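Local coordinates for coat protein (Pseudomonas phage PP7, PDB 2QUD) that forms homodimers that assemble into the icosahedral T=3 phage capsid, bind packaging signals in the RNA genome and repress translation of the viral replicase, at the interface of chains A and B. Residues are numbered along the deposited sequence; one frame, centred on the assembly and turned at random. Chains: chain A/B, Coat protein.

Contact 1: the interface of chains A and B. Residues chain A 89, 91-93, 96; chain B 78.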
loop_
_atom_site.group_PDB
_atom_site.type_symbol
_atom_site.label_atom_id
_atom_site.label_comp_id
_atom_site.label_asym_id
_atom_site.label_seq_id
_atom_site.Cartn_x
_atom_site.Cartn_y
_atom_site.Cartn_z
ATOM N N VAL A 89 10.080 -5.461 -12.209
ATOM C CA VAL A 89 11.010 -6.280 -12.954
ATOM C C VAL A 89 11.912 -5.401 -13.813
ATOM O O VAL A 89 11.477 -4.440 -14.434
ATOM C CB VAL A 89 10.239 -7.362 -13.759
ATOM C CG1 VAL A 89 11.189 -8.142 -14.644
ATOM C CG2 VAL A 89 9.485 -8.321 -12.780
ATOM N N ASN A 91 13.534 -5.755 -16.647
ATOM C CA ASN A 91 13.279 -5.718 -18.091
ATOM C C ASN A 91 11.839 -5.313 -18.438
ATOM O O ASN A 91 11.387 -5.480 -19.559
ATOM C CB ASN A 91 13.673 -7.052 -18.752
ATOM C CG ASN A 91 12.672 -8.177 -18.505
ATOM O OD1 ASN A 91 12.020 -8.242 -17.472
ATOM N ND2 ASN A 91 12.579 -9.100 -19.463
ATOM N N SER A 92 11.113 -4.755 -17.476
ATOM C CA SER A 92 9.722 -4.350 -17.707
ATOM C C SER A 92 9.577 -3.118 -18.573
ATOM O O SER A 92 10.497 -2.322 -18.694
ATOM C CB SER A 92 9.006 -4.129 -16.373
ATOM O OG SER A 92 9.593 -3.064 -15.643
ATOM N N THR A 93 8.389 -2.953 -19.153
ATOM C CA THR A 93 8.054 -1.716 -19.820
ATOM C C THR A 93 7.596 -0.653 -18.831
ATOM O O THR A 93 6.992 -0.967 -17.802
ATOM C CB THR A 93 6.919 -1.917 -20.847
ATOM O OG1 THR A 93 5.729 -2.306 -20.161
ATOM C CG2 THR A 93 7.290 -3.003 -21.911
ATOM N N SER A 96 3.883 -0.925 -18.181
ATOM C CA SER A 96 3.498 -1.976 -17.221
ATOM C C SER A 96 3.668 -1.527 -15.759
ATOM O O SER A 96 2.856 -1.851 -14.907
ATOM C CB SER A 96 4.269 -3.299 -17.433
ATOM O OG SER A 96 5.650 -3.188 -17.148
ATOM N N TYR B 78 6.938 -11.840 -17.665
ATOM C CA TYR B 78 7.261 -11.448 -16.298
ATOM C C TYR B 78 6.001 -11.086 -15.557
ATOM O O TYR B 78 4.975 -10.827 -16.194
ATOM C CB TYR B 78 8.265 -10.276 -16.259
ATOM C CG TYR B 78 7.836 -8.997 -16.973
ATOM C CD1 TYR B 78 6.973 -8.076 -16.370
ATOM C CD2 TYR B 78 8.328 -8.685 -18.236
ATOM C CE1 TYR B 78 6.602 -6.916 -17.014
ATOM C CE2 TYR B 78 7.953 -7.508 -18.891
ATOM C CZ TYR B 78 7.077 -6.634 -18.275
ATOM O OH TYR B 78 6.681 -5.457 -18.913
#

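Contact 2: the interface of chains A and B. Residues chain A 99, 103; chain B 10, 12, 17, 42, 63, 65.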
loop_
_atom_site.group_PDB
_atom_site.type_symbol
_atom_site.label_atom_id
_atom_site.label_comp_id
_atom_site.label_asym_id
_atom_site.label_seq_id
_atom_site.Cartn_x
_atom_site.Cartn_y
_atom_site.Cartn_z
ATOM N N SER A 99 0.954 0.940 -15.119
ATOM C CA SER A 99 -0.310 0.230 -14.957
ATOM C C SER A 99 -0.447 -0.355 -13.544
ATOM O O SER A 99 -1.489 -0.240 -12.910
ATOM C CB SER A 99 -0.462 -0.876 -16.004
ATOM O OG SER A 99 -1.666 -1.605 -15.823
ATOM N N LEU A 103 -3.431 0.907 -11.198
ATOM C CA LEU A 103 -4.392 -0.062 -10.646
ATOM C C LEU A 103 -4.351 -0.115 -9.116
ATOM O O LEU A 103 -5.393 -0.259 -8.469
ATOM C CB LEU A 103 -4.143 -1.448 -11.225
ATOM C CG LEU A 103 -4.494 -1.554 -12.722
ATOM C CD1 LEU A 103 -3.839 -2.821 -13.305
ATOM C CD2 LEU A 103 -6.010 -1.620 -12.966
ATOM N N LEU B 10 -12.084 -1.519 -10.611
ATOM C CA LEU B 10 -10.997 -0.535 -10.569
ATOM C C LEU B 10 -11.110 0.395 -11.780
ATOM O O LEU B 10 -11.221 -0.054 -12.913
ATOM C CB LEU B 10 -9.645 -1.242 -10.590
ATOM C CG LEU B 10 -9.404 -2.312 -9.528
ATOM C CD1 LEU B 10 -7.960 -2.842 -9.624
ATOM C CD2 LEU B 10 -9.734 -1.793 -8.134
ATOM N N VAL B 12 -9.285 3.398 -13.966
ATOM C CA VAL B 12 -8.067 4.122 -14.322
ATOM C C VAL B 12 -8.486 5.083 -15.425
ATOM O O VAL B 12 -8.637 4.688 -16.589
ATOM C CB VAL B 12 -6.926 3.177 -14.798
ATOM C CG1 VAL B 12 -5.695 3.977 -15.208
ATOM C CG2 VAL B 12 -6.574 2.190 -13.701
ATOM N N ARG B 17 -11.925 -1.676 -14.967
ATOM C CA ARG B 17 -11.287 -2.978 -14.870
ATOM C C ARG B 17 -12.012 -3.753 -13.792
ATOM O O ARG B 17 -11.943 -3.401 -12.619
ATOM C CB ARG B 17 -9.816 -2.793 -14.494
ATOM C CG ARG B 17 -9.023 -1.857 -15.429
ATOM C CD ARG B 17 -8.847 -2.428 -16.819
ATOM N NE ARG B 17 -8.029 -3.641 -16.794
ATOM C CZ ARG B 17 -6.690 -3.683 -16.756
ATOM N NH1 ARG B 17 -5.960 -2.585 -16.710
ATOM N NH2 ARG B 17 -6.081 -4.850 -16.744
ATOM N N LEU B 42 -5.115 -10.395 -14.890
ATOM C CA LEU B 42 -4.874 -9.610 -13.665
ATOM C C LEU B 42 -5.543 -10.324 -12.496
ATOM O O LEU B 42 -6.706 -10.744 -12.599
ATOM C CB LEU B 42 -5.462 -8.213 -13.825
ATOM C CG LEU B 42 -5.212 -7.247 -12.691
ATOM C CD1 LEU B 42 -3.728 -6.826 -12.636
ATOM C CD2 LEU B 42 -6.124 -6.044 -12.901
ATOM N N LEU B 63 -1.803 -7.757 -5.559
ATOM C CA LEU B 63 -2.175 -7.538 -6.958
ATOM C C LEU B 63 -1.029 -8.035 -7.816
ATOM O O LEU B 63 0.092 -7.549 -7.719
ATOM C CB LEU B 63 -2.436 -6.061 -7.226
ATOM C CG LEU B 63 -3.035 -5.680 -8.588
ATOM C CD1 LEU B 63 -4.422 -6.292 -8.682
ATOM C CD2 LEU B 63 -3.068 -4.166 -8.832
ATOM N N GLN B 65 0.236 -8.595 -11.656
ATOM C CA GLN B 65 0.065 -8.162 -13.029
ATOM C C GLN B 65 1.111 -8.829 -13.927
ATOM O O GLN B 65 2.279 -8.494 -13.921
ATOM C CB GLN B 65 0.153 -6.647 -13.162
ATOM C CG GLN B 65 -0.173 -6.162 -14.553
ATOM C CD GLN B 65 0.004 -4.704 -14.697
ATOM O OE1 GLN B 65 -0.978 -3.938 -14.799
ATOM N NE2 GLN B 65 1.267 -4.275 -14.741
#

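Contact 3: the interface of chains A and B. Residues chain A 101; chain B 82, 108-110, 113-114, 117-118.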
loop_
_atom_site.group_PDB
_atom_site.type_symbol
_atom_site.label_atom_id
_atom_site.label_comp_id
_atom_site.label_asym_id
_atom_site.label_seq_id
_atom_site.Cartn_x
_atom_site.Cartn_y
_atom_site.Cartn_z
ATOM N N TYR A 101 0.990 0.657 -10.829
ATOM C CA TYR A 101 0.743 1.829 -10.007
ATOM C C TYR A 101 -0.721 2.334 -10.088
ATOM O O TYR A 101 -1.417 2.509 -9.079
ATOM C CB TYR A 101 1.730 2.967 -10.399
ATOM C CG TYR A 101 1.379 4.227 -9.686
ATOM C CD1 TYR A 101 1.702 4.421 -8.341
ATOM C CD2 TYR A 101 0.614 5.224 -10.314
ATOM C CE1 TYR A 101 1.321 5.570 -7.657
ATOM C CE2 TYR A 101 0.215 6.368 -9.615
ATOM C CZ TYR A 101 0.554 6.540 -8.282
ATOM O OH TYR A 101 0.127 7.712 -7.661
ATOM N N TRP B 82 2.180 -5.840 -6.473
ATOM C CA TRP B 82 2.073 -4.853 -5.430
ATOM C C TRP B 82 1.217 -5.447 -4.325
ATOM O O TRP B 82 0.008 -5.636 -4.501
ATOM C CB TRP B 82 1.492 -3.545 -5.949
ATOM C CG TRP B 82 1.605 -2.382 -4.982
ATOM C CD1 TRP B 82 1.440 -2.398 -3.625
ATOM C CD2 TRP B 82 1.868 -1.024 -5.334
ATOM N NE1 TRP B 82 1.570 -1.124 -3.115
ATOM C CE2 TRP B 82 1.876 -0.272 -4.138
ATOM C CE3 TRP B 82 2.149 -0.376 -6.542
ATOM C CZ2 TRP B 82 2.081 1.096 -4.121
ATOM C CZ3 TRP B 82 2.336 0.992 -6.529
ATOM C CH2 TRP B 82 2.312 1.708 -5.332
ATOM N N VAL B 108 -0.320 6.716 -1.683
ATOM C CA VAL B 108 -0.226 5.981 -2.957
ATOM C C VAL B 108 -0.495 6.949 -4.104
ATOM O O VAL B 108 0.142 6.847 -5.140
ATOM C CB VAL B 108 -1.142 4.703 -2.975
ATOM C CG1 VAL B 108 -1.165 4.081 -4.363
ATOM C CG2 VAL B 108 -0.675 3.713 -1.892
ATOM N N ALA B 109 -1.397 7.893 -3.895
ATOM C CA ALA B 109 -1.775 8.844 -4.943
ATOM C C ALA B 109 -0.704 9.904 -5.246
ATOM O O ALA B 109 -0.884 10.703 -6.176
ATOM C CB ALA B 109 -3.087 9.535 -4.574
ATOM N N THR B 110 0.339 10.004 -4.424
ATOM C CA THR B 110 1.328 11.068 -4.613
ATOM C C THR B 110 2.126 10.826 -5.887
ATOM O O THR B 110 2.420 9.683 -6.249
ATOM C CB THR B 110 2.331 11.206 -3.444
ATOM O OG1 THR B 110 3.049 9.967 -3.282
ATOM C CG2 THR B 110 1.634 11.618 -2.159
ATOM N N VAL B 113 5.260 8.688 -5.032
ATOM C CA VAL B 113 5.148 7.227 -5.045
ATOM C C VAL B 113 5.080 6.729 -6.487
ATOM O O VAL B 113 5.672 5.725 -6.807
ATOM C CB VAL B 113 3.987 6.707 -4.175
ATOM C CG1 VAL B 113 3.692 5.252 -4.462
ATOM C CG2 VAL B 113 4.332 6.914 -2.706
ATOM N N GLU B 114 4.413 7.448 -7.373
ATOM C CA GLU B 114 4.452 7.100 -8.803
ATOM C C GLU B 114 5.888 7.063 -9.347
ATOM O O GLU B 114 6.297 6.103 -10.002
ATOM C CB GLU B 114 3.605 8.068 -9.628
ATOM C CG GLU B 114 3.459 7.634 -11.083
ATOM C CD GLU B 114 2.545 8.519 -11.883
ATOM O OE1 GLU B 114 1.939 9.433 -11.304
ATOM O OE2 GLU B 114 2.453 8.300 -13.090
ATOM N N VAL B 117 7.891 3.923 -7.992
ATOM C CA VAL B 117 7.548 2.665 -8.647
ATOM C C VAL B 117 7.830 2.626 -10.145
ATOM O O VAL B 117 8.258 1.595 -10.662
ATOM C CB VAL B 117 6.062 2.295 -8.319
ATOM C CG1 VAL B 117 5.592 1.077 -9.084
ATOM C CG2 VAL B 117 5.922 2.054 -6.803
ATOM N N VAL B 118 7.575 3.724 -10.853
ATOM C CA VAL B 118 7.729 3.784 -12.321
ATOM C C VAL B 118 9.186 4.088 -12.715
ATOM O O VAL B 118 9.738 3.486 -13.667
ATOM C CB VAL B 118 6.736 4.747 -12.973
ATOM C CG1 VAL B 118 6.920 4.780 -14.492
ATOM C CG2 VAL B 118 5.316 4.309 -12.590
HETATM O O HOH W 1 0.422 9.997 -9.286
#

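Contact 4: the interface of chains A and B. Residues chain A 8-10, 61; chain B 107, 110, 112-113, 123.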
loop_
_atom_site.group_PDB
_atom_site.type_symbol
_atom_site.label_atom_id
_atom_site.label_comp_id
_atom_site.label_asym_id
_atom_site.label_seq_id
_atom_site.Cartn_x
_atom_site.Cartn_y
_atom_site.Cartn_z
ATOM N N ILE A 8 7.623 14.688 2.032
ATOM C CA ILE A 8 6.509 14.186 1.234
ATOM C C ILE A 8 5.208 14.698 1.886
ATOM O O ILE A 8 5.080 14.690 3.101
ATOM C CB ILE A 8 6.552 12.659 1.047
ATOM C CG1 ILE A 8 5.435 12.187 0.115
ATOM C CG2 ILE A 8 6.543 11.924 2.346
ATOM C CD1 ILE A 8 5.616 10.746 -0.395
ATOM N N VAL A 9 4.313 15.268 1.067
ATOM C CA VAL A 9 3.088 15.915 1.548
ATOM C C VAL A 9 1.871 15.090 1.139
ATOM O O VAL A 9 1.664 14.827 -0.070
ATOM C CB VAL A 9 2.983 17.331 0.977
ATOM C CG1 VAL A 9 1.705 18.049 1.517
ATOM C CG2 VAL A 9 4.262 18.129 1.268
ATOM N N LEU A 10 1.097 14.660 2.132
ATOM C CA LEU A 10 -0.138 13.910 1.939
ATOM C C LEU A 10 -1.290 14.898 2.057
ATOM O O LEU A 10 -1.332 15.691 3.000
ATOM C CB LEU A 10 -0.301 12.810 2.983
ATOM C CG LEU A 10 0.908 11.848 3.117
ATOM C CD1 LEU A 10 0.598 10.681 4.041
ATOM C CD2 LEU A 10 1.402 11.356 1.772
ATOM N N LEU A 61 7.456 0.070 1.553
ATOM C CA LEU A 61 7.005 1.255 2.251
ATOM C C LEU A 61 6.260 0.777 3.476
ATOM O O LEU A 61 5.443 -0.114 3.372
ATOM C CB LEU A 61 6.037 2.050 1.393
ATOM C CG LEU A 61 6.499 2.533 -0.001
ATOM C CD1 LEU A 61 5.361 3.291 -0.782
ATOM C CD2 LEU A 61 7.766 3.388 0.169
ATOM N N LEU B 107 -1.064 8.711 0.240
ATOM C CA LEU B 107 0.339 8.320 -0.004
ATOM C C LEU B 107 0.506 7.690 -1.384
ATOM O O LEU B 107 1.365 8.089 -2.185
ATOM C CB LEU B 107 0.788 7.364 1.069
ATOM C CG LEU B 107 2.194 6.819 0.837
ATOM C CD1 LEU B 107 3.276 7.875 0.752
ATOM C CD2 LEU B 107 2.552 5.816 1.966
ATOM N N THR B 110 0.339 10.004 -4.424
ATOM C CA THR B 110 1.328 11.068 -4.613
ATOM C C THR B 110 2.126 10.826 -5.887
ATOM O O THR B 110 2.420 9.683 -6.249
ATOM C CB THR B 110 2.331 11.206 -3.444
ATOM O OG1 THR B 110 3.049 9.967 -3.282
ATOM C CG2 THR B 110 1.634 11.618 -2.159
ATOM N N GLN B 112 5.202 11.406 -5.954
ATOM C CA GLN B 112 6.439 10.787 -5.471
ATOM C C GLN B 112 6.375 9.259 -5.497
ATOM O O GLN B 112 7.324 8.559 -5.915
ATOM C CB GLN B 112 6.775 11.283 -4.069
ATOM C CG GLN B 112 7.313 12.693 -4.025
ATOM C CD GLN B 112 7.879 13.080 -2.684
ATOM O OE1 GLN B 112 8.425 12.227 -1.967
ATOM N NE2 GLN B 112 7.762 14.355 -2.330
ATOM N N VAL B 113 5.260 8.688 -5.032
ATOM C CA VAL B 113 5.148 7.227 -5.045
ATOM C C VAL B 113 5.080 6.729 -6.487
ATOM O O VAL B 113 5.672 5.725 -6.807
ATOM C CB VAL B 113 3.987 6.707 -4.175
ATOM C CG1 VAL B 113 3.692 5.252 -4.462
ATOM C CG2 VAL B 113 4.332 6.914 -2.706
ATOM N N LEU B 123 11.667 8.418 -2.483
ATOM C CA LEU B 123 10.827 9.476 -1.930
ATOM C C LEU B 123 11.637 10.623 -1.348
ATOM O O LEU B 123 12.819 10.484 -0.981
ATOM C CB LEU B 123 9.922 8.918 -0.827
ATOM C CG LEU B 123 8.973 7.790 -1.239
ATOM C CD1 LEU B 123 8.143 7.405 0.003
ATOM C CD2 LEU B 123 8.123 8.119 -2.480
#

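Contact 1: the interface of chains A and B
B:Tyr78 lays its ring along the A:Val89 to A:Ser96 stretch of the partner in the coat protein dimer. Its CG sits between the backbone N and the carbonyl carbon (chi1 58°), which swings the ring toward the partner loop. The tight part is at the phenol end. There OH of B:Tyr78 accepts a hydrogen bond from the backbone N of A:Thr93, at 3.0 Å and nearly straight, 168° at the hydrogen. A second bond joins OH of B:Tyr78 to OG of A:Ser96, 3.1 Å away. Two groups of chain A therefore grip one phenol oxygen. A:Ser92 lies over one face of the ring, near its hydroxyl end: its CA is 3.5 Å from CZ of B:Tyr78.

The partner loop is braced from within. OG of A:Ser92 donates to the carbonyl O of A:Val89 over 2.6 Å, in the carbonyl plane. OG of A:Ser96 donates to O of A:Thr93 at 2.7 Å, on a lone pair. These bonds probably help place the atoms that meet the phenol.

The other end of the tyrosine is looser. CG1 of A:Val89 stands 4.0 Å from CB of B:Tyr78. The amide of A:Asn91 slides past the ring in the opposite direction, its plane turned 61° from it.

B:Tyr78 lies near the start of strand 76-89. Its partners run from the end of the same strand in chain A, through the loop, into the first turn of helix 94-109.

Contact 2: the interface of chains A and B
A:Leu103 pushes its side chain from helix 94-109 into a mostly apolar pocket of chain B, and 113 Å² of its surface is hidden there. CG lies anti to the carbonyl carbon (chi1 -69°), which points the branch into the pocket; its two methyls meet different walls. CD2 of A:Leu103 meets CG2 of B:Val12 at 3.9 Å and has CD1 of B:Leu10 a little farther off. CD1 of A:Leu103 meets B:Leu42 tip to tip, 4.0 Å from its CD2. The base of the side chain is packed too: CB of A:Leu103 lies 3.8 Å from CD2 of B:Leu63.

Farther out the wall turns mixed. B:Arg17 crosses A:Leu103 at about a right angle. Its chain bends at chi2 and chi3, which folds it round the leucine. CG and the guanidinium NH1 of B:Arg17 each come to 3.9 Å from CD2 of A:Leu103. The leucine thus rests against the arm of a basic residue as well as against other methyls.

The polar rim is formed by A:Ser99, one helical turn before the leucine, and B:Gln65. The glutamine is extended beyond CG and crosses A:Leu103 at about a right angle, with OE1 3.4 Å from CD1. That same oxygen takes a hydrogen bond across the interface. OG of A:Ser99, anti to its own backbone N (chi1 178°), donates to OE1 of B:Gln65 over 2.6 Å, tilted 17° from the carbonyl plane.

Contact 3: the interface of chains A and B
A:Tyr101 meets B:Val108 and B:Glu114 across the dimer of this Leviviricetes capsid protein. It leaves helix 94-109 and enters the turn between helices 94-108 and 111-119 of chain B, where 113 Å² of its surface is hidden.

Direct hydrogen bonding is at the phenol end. OH of A:Tyr101 donates to the backbone carbonyl O of B:Val108 at 2.7 Å. It approaches on a lone pair, in the carbonyl plane, with a C=O...donor angle of 141°. The acceptor is the carbonyl of the last residue of helix 94-108, so the phenol joins its partner where that helix ends.

A water extends this link. Water 1 lies 2.8 Å from OH of A:Tyr101 and 2.6 Å from the carboxylate OE1 of B:Glu114. It makes a weak further contact with O of B:Ala109.

Ring contacts come next. B:Glu114 crosses the tyrosine at about a right angle, over one face, with CB 3.8 Å from the ring centroid and offset toward the rim. Its chain is extended beyond CG (chi2 176°), carrying the carboxylate past the ring, the two planes only 12° apart. This places OE1 beside the water.

Apolar packing flanks the ring. B:Trp82 lies alongside, pointing the same way, with CZ3 3.9 Å from CA of A:Tyr101. CG1 of B:Val113 touches CE1 of A:Tyr101 at 4.0 Å.

Within chain B, OG1 of B:Thr110 accepts a bond from N of B:Val113, 3.1 Å away, capping the start of helix 111-119.

Contact 4: the interface of chains A and B
A:Ile8 packs against the side chain of B:Gln112 across the dimer. The isoleucine holds CG1 anti to its backbone N (chi1 -175°), and this arm runs beside the glutamine amide. CG1 of A:Ile8 is 3.8 Å from CD of B:Gln112, and the CD1 methyl of A:Ile8 is 3.5 Å from OE1 of the same glutamine. The glutamine is extended beyond CG, and its amide lies against CA and CB of A:Ile8. The aliphatic arm thus packs against a polar group through van der Waals contact.

Methyl packing adds to this. CD1 of A:Ile8 also meets CD1 of B:Leu107 at 3.9 Å, the two side chains crossing at about a right angle. A:Leu10 sends CD2 to the helix backbone, 3.7 Å from CA of B:Leu107. The same methyl of A:Leu10 lies 3.9 Å from CG2 of B:Thr110, which also faces the carbonyl O of A:Val9. Elsewhere in the patch A:Leu61 meets B:Leu123, with CD2 4.0 Å from CD1.

Hydrogen bonds within chain B shape the surface that chain A meets. OG1 of B:Thr110 donates to O of B:Leu107 at 2.8 Å, in the carbonyl plane, with a C=O...donor angle of 154°. This bond probably helps keep CG2 of B:Thr110 facing chain A.

The site joins strands 7-12 and 56-68 of chain A to the end of helix 94-108, helix 111-119 and the C-terminal tail of chain B.

Contacts 1, 2 and 3 all use helix 94-109 of chain A, which meets different parts of chain B along its length. Contact 1 lies about 15 Å from contacts 2 and 3, and those two are about 13 Å apart, measured between centres of C-alpha atoms. Contacts 3 and 4 are neighbours, about 8 Å apart, and share B:Thr110 and B:Val113 at the turn between the two helices. Contacts 1 and 4 are about 23 Å apart. Two-fold symmetry repeats every contact with the chains exchanged. Helices and strands of both subunits thus contribute on both sides of the capsid-building dimer.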